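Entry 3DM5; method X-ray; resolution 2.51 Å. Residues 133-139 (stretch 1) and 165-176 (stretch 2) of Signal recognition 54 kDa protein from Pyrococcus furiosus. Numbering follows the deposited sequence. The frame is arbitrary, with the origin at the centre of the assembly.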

# COMPACT_ATOMS: atom_id res chain seq x y z
N VAL A 133 -17.68 16.82 36.81
CA VAL A 133 -18.00 15.52 36.28
C VAL A 133 -18.32 14.61 37.44
O VAL A 133 -17.74 14.72 38.52
CB VAL A 133 -16.89 14.89 35.34
CG1 VAL A 133 -15.96 15.96 34.78
CG2 VAL A 133 -16.10 13.80 36.07
N VAL A 134 -19.27 13.72 37.19
CA VAL A 134 -19.72 12.77 38.18
C VAL A 134 -19.42 11.41 37.59
O VAL A 134 -19.94 11.08 36.53
CB VAL A 134 -21.25 12.86 38.38
CG1 VAL A 134 -21.77 11.66 39.21
CG2 VAL A 134 -21.61 14.18 39.00
N CYS A 135 -18.61 10.63 38.27
CA CYS A 135 -18.28 9.30 37.79
C CYS A 135 -19.15 8.24 38.48
O CYS A 135 -18.86 7.83 39.60
CB CYS A 135 -16.80 9.02 38.03
SG CYS A 135 -16.32 7.31 37.76
N SER A 136 -20.20 7.80 37.80
CA SER A 136 -21.05 6.76 38.36
C SER A 136 -20.79 5.41 37.70
O SER A 136 -21.67 4.56 37.63
CB SER A 136 -22.53 7.15 38.27
OG SER A 136 -22.97 7.27 36.93
N ASP A 137 -19.57 5.24 37.20
CA ASP A 137 -19.15 4.02 36.50
C ASP A 137 -18.73 2.96 37.51
O ASP A 137 -17.56 2.89 37.90
CB ASP A 137 -17.99 4.31 35.53
CG ASP A 137 -17.72 3.15 34.56
OD1 ASP A 137 -18.30 2.07 34.72
OD2 ASP A 137 -16.91 3.34 33.61
N THR A 138 -19.70 2.16 37.93
CA THR A 138 -19.49 1.10 38.91
C THR A 138 -18.99 -0.17 38.23
O THR A 138 -18.59 -1.11 38.90
CB THR A 138 -20.80 0.80 39.69
OG1 THR A 138 -21.84 0.45 38.77
CG2 THR A 138 -21.24 2.00 40.50
N TRP A 139 -19.01 -0.17 36.90
CA TRP A 139 -18.62 -1.31 36.07
C TRP A 139 -17.09 -1.47 35.90
O TRP A 139 -16.58 -2.57 35.70
CB TRP A 139 -19.28 -1.20 34.69
CG TRP A 139 -19.56 -2.50 34.01
CD1 TRP A 139 -20.59 -3.36 34.27
CD2 TRP A 139 -18.83 -3.07 32.92
NE1 TRP A 139 -20.53 -4.44 33.42
CE2 TRP A 139 -19.45 -4.29 32.58
CE3 TRP A 139 -17.69 -2.66 32.20
CZ2 TRP A 139 -18.98 -5.12 31.56
CZ3 TRP A 139 -17.23 -3.48 31.18
CH2 TRP A 139 -17.87 -4.70 30.87
N LYS A 165 -21.59 1.01 45.07
CA LYS A 165 -21.98 -0.08 44.18
C LYS A 165 -23.38 0.08 43.59
O LYS A 165 -23.79 -0.69 42.74
CB LYS A 165 -21.83 -1.43 44.89
N ASP A 166 -24.11 1.08 44.05
CA ASP A 166 -25.41 1.38 43.45
C ASP A 166 -25.21 2.46 42.39
O ASP A 166 -24.79 3.58 42.70
CB ASP A 166 -26.40 1.83 44.52
CG ASP A 166 -27.82 1.86 44.00
OD1 ASP A 166 -28.05 1.44 42.84
OD2 ASP A 166 -28.71 2.31 44.76
N ALA A 167 -25.48 2.11 41.13
CA ALA A 167 -25.13 2.99 40.02
C ALA A 167 -25.98 4.25 40.01
O ALA A 167 -25.45 5.36 39.92
CB ALA A 167 -25.25 2.26 38.71
N ILE A 168 -27.29 4.07 40.09
CA ILE A 168 -28.23 5.19 40.16
C ILE A 168 -28.04 6.03 41.45
O ILE A 168 -28.06 7.26 41.41
CB ILE A 168 -29.68 4.70 40.08
CG1 ILE A 168 -29.77 3.48 39.16
CG2 ILE A 168 -30.58 5.79 39.58
CD1 ILE A 168 -30.27 3.80 37.77
N LYS A 169 -27.85 5.38 42.58
CA LYS A 169 -27.55 6.13 43.78
C LYS A 169 -26.37 7.04 43.51
O LYS A 169 -26.43 8.25 43.80
CB LYS A 169 -27.23 5.19 44.94
CG LYS A 169 -28.33 5.04 45.98
CD LYS A 169 -27.78 4.33 47.22
CE LYS A 169 -26.34 4.77 47.53
NZ LYS A 169 -25.75 4.13 48.74
N LEU A 170 -25.31 6.47 42.95
CA LEU A 170 -24.05 7.17 42.74
C LEU A 170 -24.26 8.40 41.88
O LEU A 170 -23.80 9.50 42.19
CB LEU A 170 -23.06 6.26 42.04
CG LEU A 170 -21.71 6.07 42.71
CD1 LEU A 170 -20.75 5.44 41.73
CD2 LEU A 170 -21.18 7.38 43.26
N ALA A 171 -24.98 8.21 40.78
CA ALA A 171 -25.22 9.29 39.84
C ALA A 171 -26.03 10.43 40.47
O ALA A 171 -25.80 11.60 40.16
CB ALA A 171 -25.89 8.75 38.54
N LYS A 172 -26.97 10.10 41.35
CA LYS A 172 -27.75 11.12 42.03
C LYS A 172 -26.96 11.84 43.13
O LYS A 172 -26.98 13.07 43.21
CB LYS A 172 -29.06 10.56 42.59
N GLU A 173 -26.26 11.10 43.98
CA GLU A 173 -25.40 11.75 44.97
C GLU A 173 -24.43 12.72 44.29
O GLU A 173 -24.19 13.82 44.78
CB GLU A 173 -24.58 10.73 45.76
CG GLU A 173 -25.34 9.64 46.45
CD GLU A 173 -24.41 8.57 47.01
OE1 GLU A 173 -23.22 8.87 47.26
OE2 GLU A 173 -24.89 7.42 47.18
N GLY A 174 -23.86 12.28 43.17
CA GLY A 174 -22.86 13.06 42.47
C GLY A 174 -23.47 14.35 41.96
O GLY A 174 -22.96 15.44 42.20
N VAL A 175 -24.58 14.22 41.25
CA VAL A 175 -25.20 15.38 40.65
C VAL A 175 -25.55 16.41 41.72
O VAL A 175 -25.31 17.61 41.56
CB VAL A 175 -26.44 14.97 39.83
CG1 VAL A 175 -27.24 16.18 39.42
CG2 VAL A 175 -26.02 14.18 38.61
N ASP A 176 -26.09 15.94 42.84
CA ASP A 176 -26.49 16.85 43.92
C ASP A 176 -25.28 17.53 44.54
O ASP A 176 -25.29 18.74 44.79
CB ASP A 176 -27.33 16.10 44.97
CG ASP A 176 -28.69 15.67 44.41
OD1 ASP A 176 -29.12 16.26 43.39
OD2 ASP A 176 -29.32 14.74 44.98

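The contact between the two stretches is one of packing: no hydrogen bond links them among the atoms modelled, although the side chains of K165 and K172 stop at CB. The strand at 133-135 and the helix 167-176 run nearly antiparallel, at 157°, with their axes 7.9 Å apart at closest approach. The register is set by V134 CA lying 5.3 Å from G174 CA and S136 CA lying 5.1 Å from A171 CA, and 383 Å² is buried, both sides summed. Three residues of the first stretch, V134, T138 and S136, cover most of its share. All three direct CA-to-CB toward the helix, whereas C135 and D137 between them point away, an alternation that puts every second side chain into the contact.

V134, the most covered at 71 Å², is buried and sits over G174. With chi1 at 169° (t), its CG2 comes to 3.5 Å from G174 C and 3.7 Å from V175 N, while its CG1 lies 4.1 Å from A171 O. The valine therefore packs largely against helix backbone, an approach that depends on glycine: an ideal CB on G174 would fall 2.2 Å from V134 CG1, a clear clash. The peptide groups it covers keep their helical bonds, with G174 N donating to L170 O (2.9 Å) and V175 N to A171 O (3.1 Å), so an apolar neighbour leaves these groups paired. V175 adds a looser apolar contact, its CG2 4.4 Å from V134 CG2.

T138, covered by 69 Å², closes the other end, near the start of the helix, and remains partly exposed. Its chi1 of 56° (p) places CG2 at 3.7 Å from L170 CD1 and OG1 at 3.9 Å from A167 CB. A threonine suits this margin because its methyl can pack on leucine while its hydroxyl tolerates partial exposure.

Between them, S136 has 55 Å² covered and is buried. Its small side chain permits close approach: CB lies 3.8 Å from A167 O and 3.9 Å from L170 CB, and OG is 3.6 Å from A171 CB. This last pair is a van der Waals contact; the hydroxyl is hydrogen-bonded elsewhere in the structure.

L170 is the helix's main contribution, with 53 Å² covered and its CB directed toward the first stretch. Its CD1 reaches S136 CA at 3.6 Å and C135 O at 3.7 Å, besides touching T138, so this one atom contacts three residues of the first stretch. The alanines A167 and A171, whose CBs point sideways, keep the neighbouring helix surface low.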